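Local structure of RNA polymerase sigma factor SIGMA-28 (FliA) (Aquifex aeolicus, 1RP3) at residues R43-Y48 with D82-L87; I51-A56 with A70-R75; R92-K97 with D137-S142; P116-V121 with S216-S221; K182-K187 with E229-M234. The protein probably acts as the sigma factor that directs RNA polymerase to flagellar promoters, and is held in an inactive conformation by the anti-sigma factor FlgM. All coordinates share one frame; numbering follows the deposited sequence.

Contact 1: R43-Y48 with D82-L87; sequences RDLISY and DYLRSL
Tyr83 carries CG anti to its backbone N (chi1 158°), while Tyr48 carries CG anti to its carbonyl carbon (chi1 -75°), and these two settings lay the rings over one another between helices 42-58 and 66-85. The result is an offset stack with ring planes only 9° apart and the Tyr48 and Tyr83 ring centroids separated by 4.2 Å. The rings are shifted so that rim lies over rim: Tyr83 CD1 stands 3.3 Å from Tyr48 CE2. The slide also brings the aliphatic start of Tyr83 over the same ring, its CB lying 3.7 Å from the Tyr48 centroid in a CH-pi contact, so Tyr48 receives both a ring and a methylene on one face. Leu45 CD1 approaches the edge of the Tyr83 ring, 4.3 Å from Tyr83 CE2. Leu45 CD1 also meets Leu84 CD2 at 4.1 Å, the two leucines crossing at about a right angle. At the phenol end, Asp44 OD2 stays 3.8 Å from Tyr83 OH, too far for a bond, with the carboxylate turned well out of the ring plane. No hydrogen bond crosses; the contact rests on aromatic and aliphatic surfaces. Behind the ring, Tyr83 O takes a bond from Ser86 OG at 2.7 Å, in the carbonyl plane, and a second from Ser86 N. Within this sigma-70 region 2 bundle, Leu45 and Leu84 continue onto Ala29 and Ile32 of helix 7-33, Ile46 and Ser47 pack on FlgM, and Asp82 and Arg85 form salt bridges to Arg152 and Glu148 of helix 129-158.

Contact 2: I51-A56 with A70-R75; sequences IGLIKA and AYIKLR
Arg75 reaches across to helix 42-58 and folds back on itself. Arg75 CB lies 3.7 Å from Ala56 CB and also faces the carbonyl of Gly52. Arg75 CG, 3.6 Å from Ala56 CB, stands over one face of the Tyr71 ring, so this methylene touches both a methyl and an aromatic face. Bends at chi2 (-67°) and chi3 (-51°) then swing the guanidinium round until one face lies over Ala56 N. Arg75 NH1 donates to Tyr71 OH at 2.9 Å, close to the guanidinium plane. Arg75 NH2 ends 3.8 Å from Lys55 CB. The backbones can close in because Gly52 has no side chain, the CA atoms of Gly52 and Arg75 being 5.5 Å apart. Along the same interface of the region 2 bundle, Leu53 CD1 presses on Ile72 CG2 at 3.4 Å, tighter than usual, and Ile72 CD1 meets Ala56 CB. The axes of segments 51-56 and 70-75 approach to 8.5 Å, at 141° between their directions. With no hydrogen bond across the segments, apolar van der Waals contact joins the helices; the charge of Arg75 is tied within its own helix to a tyrosine hydroxyl, which may be polarised by it.

Contact 3: R92-K97 with D137-S142; sequences RQVREK and DKINFS
Lys138 NZ is gripped by one salt bridge, to Asp88 OD2 in the loop that precedes helix 92-112, and Ser142 OG is likewise held by one bond, to Phe89 O of that loop. Neither group finds a polar partner across the contact itself. Between them sits Val94, pointing from helix 92-112 into helix 129-158, with its two methyls meeting different partners. Val94 CG2 touches the end of the lysine chain, 3.7 Å from Lys138 CE; the bend at chi3 (66°) in that chain brings CE and NZ alongside the methyl. Val94 CG1, anti to its backbone N, lies 3.9 Å from Ile139 CG1 and 4.0 Å from Ser142 OG, the valine and isoleucine side chains running antiparallel alongside one another. Farther along, Ile139 CD1 only brushes the backbone of Lys97, at 4.4 Å from Lys97 C. Lys97 NZ and Lys138 NZ stand 5.6 Å apart, like charges whose repulsion, if any, the carboxylate of Asp88 may ease. The bonds to Asp88 and Phe89 thus fasten the connecting loop beside the hydrophobic seat of Val94. The axes of the two segments approach to 9.6 Å at 109°, and this steep crossing, with helix 118-125 between the two in sequence, is consistent with the three-helix, helix-turn-helix-related domain of sigma-70 region 3.

Contact 4: P116-V121 with S216-S221; sequences PTDEEV and SVSRVS
Two N-capped helix starts meet here, one from sigma-70 region 3 and one from the helix-turn-helix of region 4, and Asp118 of the first binds the amino end of the second. In sigma factors this helix of region 4 normally reads the -35 promoter element, so its attachment to region 3 is consistent with the inactive conformation.

Among the hydrogen bonds, Asp118 holds two successive amides in a bidentate grip. Asp118 OD2 accepts from Val217 N at 3.0 Å, almost straight at 171° and on its syn lone pair. OD1 accepts two good bonds: its syn lone pair takes Ser218 N, 2.9 Å from Asp118 OD1, and its anti lone pair takes Ser218 OG. A weak, bent bond from Val217 N to OD1 adds to these. Since the two amides lie in the first turn of helix 217-236, its dipole should steady the buried carboxylate as an anion.

Capping bonds act within each segment. Thr117 and Glu120 form a capping box, Glu120 N giving to Thr117 OG1 and Thr117 N to Glu120 OE1, while Ser216 OG caps its helix by accepting from Arg219 N at 3.0 Å.

Van der Waals contacts fill the margins. Val217 CG2 lies 3.4 Å from Asp118 OD2, Pro116 O faces Ser216 CB at 3.6 Å, and Val121 CG2 rests 4.0 Å from Ser218 OG.

Contact 5: K182-K187 with E229-M234; sequences KEAVSK and ERLREM
No flat group is laid face-on here: the guanidinium of Arg230 leads past the contact, its NE in a long, weak ion pair with Glu192 and its chain resting on Leu188 and Pro189. Only Arg230 CD comes near the other segment, 4.3 Å from Lys187 O. That leaves aliphatic and thioether surfaces to join segments 182-187 and 229-234, both within sigma-70 region 4, whose helix-turn-helix ends in helix 217-236. At the centre is the small methyl of Ala184, which points at the opposite helix and lets the backbones close to 5.7 Å between the CA atoms of Ala184 and Met234. Ala184 CB lies 3.6 Å from Met234 CB and 4.0 Å from Leu231 CD2, so the methyl is flanked by one residue from each of two successive turns. Leu231 comes in by its CD2 branch alone, with CG anti to the carbonyl carbon, and Leu231 CD2 also reaches Val185 CG2 at 4.3 Å. On the other flank Met234 curls back, with turns at chi2 (-69°) and chi3 (-55°), which carry CE over Ala184 CA and on to Lys187. Lys187 keeps its chain extended and lies obliquely across that methyl, while its NZ forms a long salt bridge with Glu183 OE2. No hydrogen bond spans the segments. Ser186 OG bonds back to Glu183 O. The chain of FlgM packs close by, its Leu83 on Leu231 and its Val79 on Val185. The tightest approach of all is methyl to methylene, Met234 CE standing 3.4 Å from Lys187 CD.

Contacts 1 and 2 join the same pair of helices, 42-58 and 66-85, with centres 14 Å apart; contact 2 is nested inside the loop closed by contact 1. Contact 1 passes to contact 3 through Leu84, whose CD1 lies 3.5 Å from Phe141 CZ, so regions 2 and 3 pack together there. Contact 3 in turn meets contact 4 through a probable hydrogen bond, Asn140 ND2 to Ser221 O at 3.2 Å. Contacts 4 and 5 share helix 217-236, their centres 25 Å apart. Contacts 2 and 4 lie farthest apart, about 38 Å between centres. FlgM reaches contacts 1, 2 and 5 but touches neither contact 3 nor contact 4.

Contact 1: R43-Y48 with D82-L87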
# COMPACT_ATOMS: atom_id res chain seq x y z
N ARG A 43 -9.27 -7.97 6.51
CA ARG A 43 -9.57 -7.89 7.93
C ARG A 43 -8.30 -8.06 8.74
O ARG A 43 -8.17 -7.48 9.82
CB ARG A 43 -10.66 -8.90 8.30
CG ARG A 43 -12.05 -8.56 7.71
CD ARG A 43 -13.09 -9.67 7.99
NE ARG A 43 -12.62 -10.99 7.56
CZ ARG A 43 -13.19 -12.14 7.91
NH1 ARG A 43 -14.26 -12.16 8.69
NH2 ARG A 43 -12.63 -13.28 7.54
N ASP A 44 -7.33 -8.81 8.21
CA ASP A 44 -6.05 -8.99 8.89
C ASP A 44 -5.29 -7.66 8.88
O ASP A 44 -4.79 -7.20 9.93
CB ASP A 44 -5.21 -10.08 8.24
CG ASP A 44 -5.67 -11.48 8.61
OD1 ASP A 44 -6.23 -11.67 9.72
OD2 ASP A 44 -5.45 -12.41 7.79
N LEU A 45 -5.27 -7.03 7.71
CA LEU A 45 -4.61 -5.75 7.51
C LEU A 45 -5.22 -4.73 8.47
O LEU A 45 -4.51 -4.06 9.20
CB LEU A 45 -4.80 -5.26 6.07
CG LEU A 45 -3.91 -5.77 4.93
CD1 LEU A 45 -3.21 -7.03 5.28
CD2 LEU A 45 -4.77 -5.99 3.73
N ILE A 46 -6.54 -4.64 8.46
CA ILE A 46 -7.24 -3.71 9.33
C ILE A 46 -6.93 -4.01 10.79
O ILE A 46 -6.68 -3.10 11.58
CB ILE A 46 -8.76 -3.75 9.11
CG1 ILE A 46 -9.08 -3.25 7.70
CG2 ILE A 46 -9.50 -2.87 10.15
CD1 ILE A 46 -10.57 -3.31 7.37
N SER A 47 -6.91 -5.30 11.13
CA SER A 47 -6.63 -5.71 12.50
C SER A 47 -5.32 -5.14 12.98
O SER A 47 -5.29 -4.43 13.98
CB SER A 47 -6.62 -7.23 12.62
OG SER A 47 -7.94 -7.70 12.52
N TYR A 48 -4.24 -5.40 12.24
CA TYR A 48 -2.93 -4.89 12.60
C TYR A 48 -2.91 -3.37 12.52
O TYR A 48 -2.32 -2.71 13.36
CB TYR A 48 -1.85 -5.52 11.72
CG TYR A 48 -1.54 -6.95 12.12
CD1 TYR A 48 -0.64 -7.22 13.15
CD2 TYR A 48 -2.18 -8.03 11.50
CE1 TYR A 48 -0.39 -8.53 13.56
CE2 TYR A 48 -1.94 -9.35 11.91
CZ TYR A 48 -1.04 -9.59 12.93
OH TYR A 48 -0.76 -10.89 13.31
N ASP A 82 4.64 -4.22 8.91
CA ASP A 82 5.33 -5.03 9.90
C ASP A 82 4.79 -6.44 9.83
O ASP A 82 5.55 -7.42 9.92
CB ASP A 82 5.10 -4.53 11.33
CG ASP A 82 6.06 -3.40 11.74
OD1 ASP A 82 7.10 -3.22 11.07
OD2 ASP A 82 5.75 -2.70 12.73
N TYR A 83 3.47 -6.55 9.71
CA TYR A 83 2.83 -7.85 9.64
C TYR A 83 3.07 -8.52 8.28
O TYR A 83 3.37 -9.71 8.22
CB TYR A 83 1.33 -7.74 9.93
CG TYR A 83 0.51 -8.88 9.37
CD1 TYR A 83 0.60 -10.16 9.92
CD2 TYR A 83 -0.34 -8.69 8.29
CE1 TYR A 83 -0.14 -11.22 9.40
CE2 TYR A 83 -1.08 -9.74 7.77
CZ TYR A 83 -0.97 -11.00 8.33
OH TYR A 83 -1.69 -12.05 7.80
N LEU A 84 2.92 -7.76 7.20
CA LEU A 84 3.12 -8.34 5.88
C LEU A 84 4.56 -8.82 5.68
O LEU A 84 4.79 -9.83 5.02
CB LEU A 84 2.72 -7.34 4.79
CG LEU A 84 1.22 -7.04 4.72
CD1 LEU A 84 0.97 -5.82 3.86
CD2 LEU A 84 0.49 -8.26 4.18
N ARG A 85 5.51 -8.13 6.29
CA ARG A 85 6.91 -8.50 6.18
C ARG A 85 7.24 -9.76 6.98
O ARG A 85 8.22 -10.45 6.70
CB ARG A 85 7.80 -7.33 6.63
CG ARG A 85 9.29 -7.57 6.49
CD ARG A 85 10.07 -6.29 6.71
NE ARG A 85 9.98 -5.39 5.56
CZ ARG A 85 9.39 -4.20 5.58
NH1 ARG A 85 8.81 -3.75 6.69
NH2 ARG A 85 9.39 -3.43 4.49
N SER A 86 6.40 -10.10 7.95
CA SER A 86 6.63 -11.29 8.76
C SER A 86 6.19 -12.52 7.98
O SER A 86 6.39 -13.65 8.43
CB SER A 86 5.92 -11.21 10.11
OG SER A 86 4.53 -11.43 9.98
N LEU A 87 5.56 -12.28 6.83
CA LEU A 87 5.08 -13.35 5.96
C LEU A 87 6.18 -13.85 5.02
O LEU A 87 7.34 -13.45 5.13
CB LEU A 87 3.85 -12.89 5.16
CG LEU A 87 2.46 -13.04 5.79
CD1 LEU A 87 2.52 -13.04 7.30
CD2 LEU A 87 1.58 -11.94 5.28

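Contact 2: I51-A56 with A70-R75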
# COMPACT_ATOMS: atom_id res chain seq x y z
N ILE A 51 -4.22 -1.90 15.70
CA ILE A 51 -3.25 -1.98 16.79
C ILE A 51 -2.28 -0.81 16.62
O ILE A 51 -2.02 -0.07 17.57
CB ILE A 51 -2.48 -3.31 16.78
CG1 ILE A 51 -3.44 -4.49 16.93
CG2 ILE A 51 -1.43 -3.31 17.90
CD1 ILE A 51 -4.15 -4.48 18.26
N GLY A 52 -1.83 -0.60 15.38
CA GLY A 52 -0.93 0.50 15.08
C GLY A 52 -1.54 1.84 15.45
O GLY A 52 -0.88 2.69 16.04
N LEU A 53 -2.82 2.00 15.15
CA LEU A 53 -3.55 3.23 15.45
C LEU A 53 -3.62 3.53 16.95
O LEU A 53 -3.36 4.65 17.38
CB LEU A 53 -4.95 3.15 14.87
CG LEU A 53 -5.99 4.16 15.37
CD1 LEU A 53 -5.55 5.59 15.10
CD2 LEU A 53 -7.33 3.87 14.70
N ILE A 54 -3.95 2.51 17.74
CA ILE A 54 -4.07 2.66 19.18
C ILE A 54 -2.72 3.04 19.81
O ILE A 54 -2.67 3.86 20.72
CB ILE A 54 -4.59 1.37 19.84
CG1 ILE A 54 -6.01 1.08 19.35
CG2 ILE A 54 -4.54 1.47 21.36
CD1 ILE A 54 -6.58 -0.27 19.84
N LYS A 55 -1.65 2.41 19.34
CA LYS A 55 -0.32 2.70 19.85
C LYS A 55 0.11 4.12 19.52
O LYS A 55 0.70 4.79 20.37
CB LYS A 55 0.69 1.70 19.31
CG LYS A 55 0.56 0.32 19.94
CD LYS A 55 1.57 -0.64 19.35
CE LYS A 55 1.52 -2.00 20.04
NZ LYS A 55 2.38 -2.99 19.32
N ALA A 56 -0.22 4.59 18.32
CA ALA A 56 0.12 5.94 17.88
C ALA A 56 -0.63 6.97 18.73
O ALA A 56 -0.08 8.00 19.10
CB ALA A 56 -0.23 6.14 16.40
N ALA A 70 -0.70 12.84 10.32
CA ALA A 70 0.41 12.33 9.52
C ALA A 70 1.17 11.26 10.31
O ALA A 70 1.60 10.24 9.76
CB ALA A 70 1.34 13.46 9.11
N TYR A 71 1.25 11.46 11.62
CA TYR A 71 1.92 10.49 12.46
C TYR A 71 1.07 9.21 12.55
O TYR A 71 1.59 8.10 12.44
CB TYR A 71 2.19 11.06 13.86
CG TYR A 71 2.90 10.08 14.76
CD1 TYR A 71 4.21 9.69 14.48
CD2 TYR A 71 2.26 9.52 15.87
CE1 TYR A 71 4.87 8.77 15.26
CE2 TYR A 71 2.92 8.59 16.68
CZ TYR A 71 4.23 8.22 16.36
OH TYR A 71 4.90 7.28 17.12
N ILE A 72 -0.23 9.39 12.80
CA ILE A 72 -1.18 8.28 12.91
C ILE A 72 -1.08 7.44 11.63
O ILE A 72 -0.93 6.22 11.68
CB ILE A 72 -2.67 8.77 13.01
CG1 ILE A 72 -2.90 9.72 14.19
CG2 ILE A 72 -3.61 7.57 13.05
CD1 ILE A 72 -2.56 9.17 15.50
N LYS A 73 -1.14 8.12 10.50
CA LYS A 73 -1.08 7.46 9.20
C LYS A 73 0.20 6.65 9.05
O LYS A 73 0.18 5.52 8.57
CB LYS A 73 -1.18 8.47 8.06
CG LYS A 73 -1.39 7.81 6.72
CD LYS A 73 -0.73 8.58 5.59
CE LYS A 73 -1.34 9.96 5.39
NZ LYS A 73 -0.58 10.73 4.36
N LEU A 74 1.29 7.22 9.52
CA LEU A 74 2.58 6.57 9.42
C LEU A 74 2.65 5.29 10.26
O LEU A 74 3.16 4.26 9.79
CB LEU A 74 3.66 7.56 9.84
CG LEU A 74 5.10 7.08 9.79
CD1 LEU A 74 5.49 6.69 8.36
CD2 LEU A 74 5.98 8.20 10.31
N ARG A 75 2.13 5.34 11.49
CA ARG A 75 2.14 4.16 12.36
C ARG A 75 1.23 3.05 11.85
O ARG A 75 1.56 1.87 12.00
CB ARG A 75 1.78 4.54 13.80
CG ARG A 75 2.74 5.53 14.46
CD ARG A 75 4.11 4.91 14.70
NE ARG A 75 4.03 3.62 15.39
CZ ARG A 75 3.96 3.47 16.71
NH1 ARG A 75 3.96 4.53 17.53
NH2 ARG A 75 3.88 2.25 17.23

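Contact 3: R92-K97 with D137-S142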
# COMPACT_ATOMS: atom_id res chain seq x y z
N ARG A 92 12.72 -17.59 -0.79
CA ARG A 92 13.46 -18.09 -1.95
C ARG A 92 12.54 -18.71 -3.00
O ARG A 92 12.76 -18.53 -4.20
CB ARG A 92 14.53 -19.10 -1.50
N GLN A 93 11.50 -19.41 -2.56
CA GLN A 93 10.54 -20.03 -3.48
C GLN A 93 9.88 -18.98 -4.39
O GLN A 93 9.65 -19.22 -5.58
CB GLN A 93 9.48 -20.81 -2.69
N VAL A 94 9.58 -17.81 -3.83
CA VAL A 94 8.96 -16.73 -4.59
C VAL A 94 9.94 -16.18 -5.62
O VAL A 94 9.57 -15.94 -6.77
CB VAL A 94 8.47 -15.58 -3.65
CG1 VAL A 94 8.04 -14.36 -4.45
CG2 VAL A 94 7.31 -16.06 -2.81
N ARG A 95 11.19 -15.98 -5.21
CA ARG A 95 12.22 -15.45 -6.09
C ARG A 95 12.53 -16.45 -7.21
O ARG A 95 12.86 -16.05 -8.34
CB ARG A 95 13.48 -15.12 -5.30
N GLU A 96 12.42 -17.74 -6.90
CA GLU A 96 12.67 -18.80 -7.88
C GLU A 96 11.57 -18.77 -8.93
O GLU A 96 11.85 -18.82 -10.13
CB GLU A 96 12.72 -20.17 -7.22
N LYS A 97 10.31 -18.68 -8.48
CA LYS A 97 9.17 -18.63 -9.40
C LYS A 97 9.27 -17.41 -10.33
O LYS A 97 8.89 -17.48 -11.50
CB LYS A 97 7.86 -18.60 -8.62
CG LYS A 97 7.51 -19.92 -7.95
CD LYS A 97 6.27 -19.81 -7.10
CE LYS A 97 5.91 -21.13 -6.45
NZ LYS A 97 4.69 -21.01 -5.61
N ASP A 137 1.51 -11.34 -7.89
CA ASP A 137 1.20 -10.40 -6.82
C ASP A 137 2.20 -10.52 -5.67
O ASP A 137 2.62 -9.50 -5.13
CB ASP A 137 -0.23 -10.58 -6.32
CG ASP A 137 -1.27 -9.93 -7.24
OD1 ASP A 137 -0.93 -8.93 -7.91
OD2 ASP A 137 -2.42 -10.41 -7.28
N LYS A 138 2.58 -11.75 -5.33
CA LYS A 138 3.56 -11.98 -4.26
C LYS A 138 4.91 -11.43 -4.68
O LYS A 138 5.59 -10.76 -3.91
CB LYS A 138 3.70 -13.47 -3.93
CG LYS A 138 2.48 -14.06 -3.25
CD LYS A 138 2.69 -15.53 -2.91
CE LYS A 138 3.77 -15.72 -1.85
NZ LYS A 138 3.98 -17.18 -1.56
N ILE A 139 5.28 -11.68 -5.94
CA ILE A 139 6.54 -11.21 -6.49
C ILE A 139 6.61 -9.69 -6.40
O ILE A 139 7.53 -9.13 -5.81
CB ILE A 139 6.73 -11.67 -7.95
CG1 ILE A 139 7.02 -13.17 -8.00
CG2 ILE A 139 7.85 -10.88 -8.62
CD1 ILE A 139 6.90 -13.77 -9.39
N ASN A 140 5.59 -9.05 -6.97
CA ASN A 140 5.49 -7.60 -6.96
C ASN A 140 5.42 -7.03 -5.55
O ASN A 140 5.94 -5.93 -5.30
CB ASN A 140 4.28 -7.15 -7.77
CG ASN A 140 4.58 -7.09 -9.24
OD1 ASN A 140 4.00 -7.82 -10.04
ND2 ASN A 140 5.53 -6.24 -9.61
N PHE A 141 4.80 -7.76 -4.63
CA PHE A 141 4.72 -7.22 -3.28
C PHE A 141 6.08 -7.25 -2.58
O PHE A 141 6.38 -6.36 -1.77
CB PHE A 141 3.61 -7.84 -2.44
CG PHE A 141 3.18 -6.95 -1.31
CD1 PHE A 141 2.53 -5.76 -1.58
CD2 PHE A 141 3.52 -7.25 0.00
CE1 PHE A 141 2.22 -4.88 -0.55
CE2 PHE A 141 3.22 -6.37 1.04
CZ PHE A 141 2.57 -5.18 0.76
N SER A 142 6.91 -8.22 -2.93
CA SER A 142 8.25 -8.33 -2.37
C SER A 142 9.04 -7.07 -2.69
O SER A 142 9.80 -6.59 -1.86
CB SER A 142 9.00 -9.53 -2.97
OG SER A 142 8.34 -10.74 -2.67

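Contact 4: P116-V121 with S216-S221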
# COMPACT_ATOMS: atom_id res chain seq x y z
N PRO A 116 3.01 -12.77 -24.96
CA PRO A 116 2.08 -13.86 -24.61
C PRO A 116 0.89 -13.35 -23.81
O PRO A 116 0.94 -12.27 -23.22
CB PRO A 116 2.94 -14.76 -23.71
CG PRO A 116 4.34 -14.41 -24.05
CD PRO A 116 4.29 -12.93 -24.26
N THR A 117 -0.19 -14.13 -23.77
CA THR A 117 -1.36 -13.75 -22.99
C THR A 117 -1.14 -14.39 -21.62
O THR A 117 -0.27 -15.25 -21.48
CB THR A 117 -2.69 -14.29 -23.58
OG1 THR A 117 -2.70 -15.72 -23.54
CG2 THR A 117 -2.86 -13.84 -25.00
N ASP A 118 -1.93 -14.01 -20.63
CA ASP A 118 -1.79 -14.61 -19.30
C ASP A 118 -2.19 -16.09 -19.34
O ASP A 118 -1.61 -16.93 -18.64
CB ASP A 118 -2.64 -13.85 -18.28
CG ASP A 118 -2.22 -12.38 -18.15
OD1 ASP A 118 -1.00 -12.11 -17.97
OD2 ASP A 118 -3.10 -11.50 -18.25
N GLU A 119 -3.17 -16.41 -20.18
CA GLU A 119 -3.65 -17.78 -20.31
C GLU A 119 -2.53 -18.64 -20.89
O GLU A 119 -2.37 -19.80 -20.50
CB GLU A 119 -4.88 -17.85 -21.23
CG GLU A 119 -5.51 -16.50 -21.57
CD GLU A 119 -6.32 -15.92 -20.44
OE1 GLU A 119 -7.05 -16.67 -19.76
OE2 GLU A 119 -6.24 -14.69 -20.23
N GLU A 120 -1.75 -18.06 -21.80
CA GLU A 120 -0.64 -18.77 -22.43
C GLU A 120 0.56 -18.94 -21.48
O GLU A 120 1.27 -19.95 -21.55
CB GLU A 120 -0.21 -18.09 -23.73
CG GLU A 120 -1.22 -18.24 -24.89
CD GLU A 120 -0.90 -17.39 -26.13
OE1 GLU A 120 -0.19 -16.36 -26.00
OE2 GLU A 120 -1.38 -17.74 -27.24
N VAL A 121 0.76 -17.96 -20.61
CA VAL A 121 1.86 -18.00 -19.65
C VAL A 121 1.57 -19.09 -18.62
O VAL A 121 2.42 -19.91 -18.30
CB VAL A 121 2.04 -16.63 -18.92
CG1 VAL A 121 3.03 -16.76 -17.77
CG2 VAL A 121 2.52 -15.56 -19.91
N SER A 216 -0.83 -7.84 -21.37
CA SER A 216 -1.11 -8.86 -20.36
C SER A 216 -0.77 -8.37 -18.95
O SER A 216 -0.04 -7.40 -18.78
CB SER A 216 -0.28 -10.11 -20.62
OG SER A 216 1.09 -9.84 -20.37
N VAL A 217 -1.27 -9.09 -17.94
CA VAL A 217 -0.99 -8.75 -16.55
C VAL A 217 0.47 -9.11 -16.27
O VAL A 217 1.16 -8.39 -15.56
CB VAL A 217 -1.94 -9.50 -15.58
CG1 VAL A 217 -1.55 -9.22 -14.12
CG2 VAL A 217 -3.38 -9.08 -15.85
N SER A 218 0.94 -10.20 -16.87
CA SER A 218 2.33 -10.62 -16.71
C SER A 218 3.29 -9.52 -17.17
O SER A 218 4.32 -9.28 -16.53
CB SER A 218 2.59 -11.89 -17.50
OG SER A 218 1.68 -12.89 -17.10
N ARG A 219 2.95 -8.85 -18.27
CA ARG A 219 3.77 -7.78 -18.80
C ARG A 219 3.78 -6.56 -17.88
O ARG A 219 4.84 -5.98 -17.61
CB ARG A 219 3.28 -7.38 -20.19
CG ARG A 219 3.96 -6.15 -20.78
CD ARG A 219 5.47 -6.32 -20.86
NE ARG A 219 6.09 -5.12 -21.43
CZ ARG A 219 7.38 -5.02 -21.73
NH1 ARG A 219 8.21 -6.05 -21.53
NH2 ARG A 219 7.85 -3.89 -22.24
N VAL A 220 2.60 -6.16 -17.40
CA VAL A 220 2.51 -5.01 -16.51
C VAL A 220 3.27 -5.30 -15.22
O VAL A 220 3.94 -4.43 -14.68
CB VAL A 220 1.05 -4.61 -16.21
CG1 VAL A 220 1.00 -3.55 -15.12
CG2 VAL A 220 0.41 -4.06 -17.46
N SER A 221 3.24 -6.56 -14.80
CA SER A 221 3.93 -6.98 -13.59
C SER A 221 5.45 -6.94 -13.68
O SER A 221 6.10 -6.50 -12.73
CB SER A 221 3.45 -8.37 -13.16
OG SER A 221 2.11 -8.28 -12.70

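Contact 5: K182-K187 with E229-M234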
# COMPACT_ATOMS: atom_id res chain seq x y z
N LYS A 182 12.45 12.42 -6.72
CA LYS A 182 12.36 12.96 -8.08
C LYS A 182 13.60 12.64 -8.90
O LYS A 182 13.53 12.44 -10.11
CB LYS A 182 12.15 14.48 -8.04
CG LYS A 182 12.01 15.15 -9.40
CD LYS A 182 11.52 16.58 -9.27
CE LYS A 182 10.15 16.62 -8.60
NZ LYS A 182 9.66 18.00 -8.35
N GLU A 183 14.75 12.58 -8.22
CA GLU A 183 15.99 12.26 -8.90
C GLU A 183 15.95 10.83 -9.41
O GLU A 183 16.28 10.57 -10.57
CB GLU A 183 17.19 12.47 -7.96
CG GLU A 183 18.57 12.31 -8.63
CD GLU A 183 18.78 13.26 -9.83
OE1 GLU A 183 18.37 14.44 -9.76
OE2 GLU A 183 19.36 12.80 -10.84
N ALA A 184 15.50 9.91 -8.56
CA ALA A 184 15.40 8.50 -8.92
C ALA A 184 14.35 8.24 -10.00
O ALA A 184 14.59 7.51 -10.95
CB ALA A 184 15.09 7.67 -7.69
N VAL A 185 13.19 8.88 -9.86
CA VAL A 185 12.10 8.72 -10.81
C VAL A 185 12.51 9.11 -12.23
O VAL A 185 12.18 8.41 -13.19
CB VAL A 185 10.86 9.54 -10.37
CG1 VAL A 185 9.82 9.57 -11.48
CG2 VAL A 185 10.27 8.93 -9.11
N SER A 186 13.26 10.20 -12.35
CA SER A 186 13.72 10.69 -13.64
C SER A 186 14.55 9.67 -14.42
O SER A 186 14.65 9.76 -15.64
CB SER A 186 14.54 11.96 -13.46
OG SER A 186 15.69 11.70 -12.68
N LYS A 187 15.14 8.71 -13.72
CA LYS A 187 15.98 7.70 -14.36
C LYS A 187 15.28 6.39 -14.73
O LYS A 187 15.91 5.35 -14.86
CB LYS A 187 17.23 7.45 -13.53
CG LYS A 187 18.11 8.69 -13.42
CD LYS A 187 19.37 8.44 -12.63
CE LYS A 187 20.16 9.73 -12.47
NZ LYS A 187 21.38 9.55 -11.62
N GLU A 229 12.35 -2.22 -8.49
CA GLU A 229 13.71 -2.65 -8.18
C GLU A 229 14.67 -1.49 -8.41
O GLU A 229 15.50 -1.19 -7.55
CB GLU A 229 14.12 -3.82 -9.06
N ARG A 230 14.53 -0.81 -9.55
CA ARG A 230 15.39 0.33 -9.85
C ARG A 230 15.33 1.34 -8.71
O ARG A 230 16.35 1.64 -8.09
CB ARG A 230 14.98 1.03 -11.15
CG ARG A 230 15.26 0.26 -12.42
CD ARG A 230 15.41 1.23 -13.59
NE ARG A 230 15.15 0.61 -14.89
CZ ARG A 230 15.83 -0.42 -15.40
NH1 ARG A 230 16.83 -0.96 -14.73
NH2 ARG A 230 15.48 -0.91 -16.58
N LEU A 231 14.13 1.81 -8.41
CA LEU A 231 13.92 2.80 -7.36
C LEU A 231 14.61 2.44 -6.05
O LEU A 231 15.22 3.30 -5.43
CB LEU A 231 12.42 3.05 -7.13
CG LEU A 231 11.67 3.68 -8.31
CD1 LEU A 231 10.17 3.60 -8.11
CD2 LEU A 231 12.11 5.11 -8.49
N ARG A 232 14.52 1.18 -5.63
CA ARG A 232 15.17 0.78 -4.38
C ARG A 232 16.68 1.01 -4.42
O ARG A 232 17.25 1.57 -3.49
CB ARG A 232 14.88 -0.68 -4.04
CG ARG A 232 15.43 -1.08 -2.68
CD ARG A 232 15.56 -2.59 -2.52
NE ARG A 232 16.35 -3.19 -3.59
CZ ARG A 232 17.66 -3.03 -3.77
NH1 ARG A 232 18.37 -2.28 -2.93
NH2 ARG A 232 18.27 -3.63 -4.79
N GLU A 233 17.32 0.56 -5.50
CA GLU A 233 18.77 0.70 -5.66
C GLU A 233 19.14 2.18 -5.74
O GLU A 233 20.06 2.63 -5.06
CB GLU A 233 19.25 -0.04 -6.91
N MET A 234 18.39 2.93 -6.53
CA MET A 234 18.60 4.37 -6.70
C MET A 234 18.54 5.12 -5.37
O MET A 234 19.40 5.96 -5.09
CB MET A 234 17.52 4.96 -7.62
CG MET A 234 17.47 4.39 -9.02
SD MET A 234 18.89 4.87 -9.99
CE MET A 234 18.81 6.66 -9.81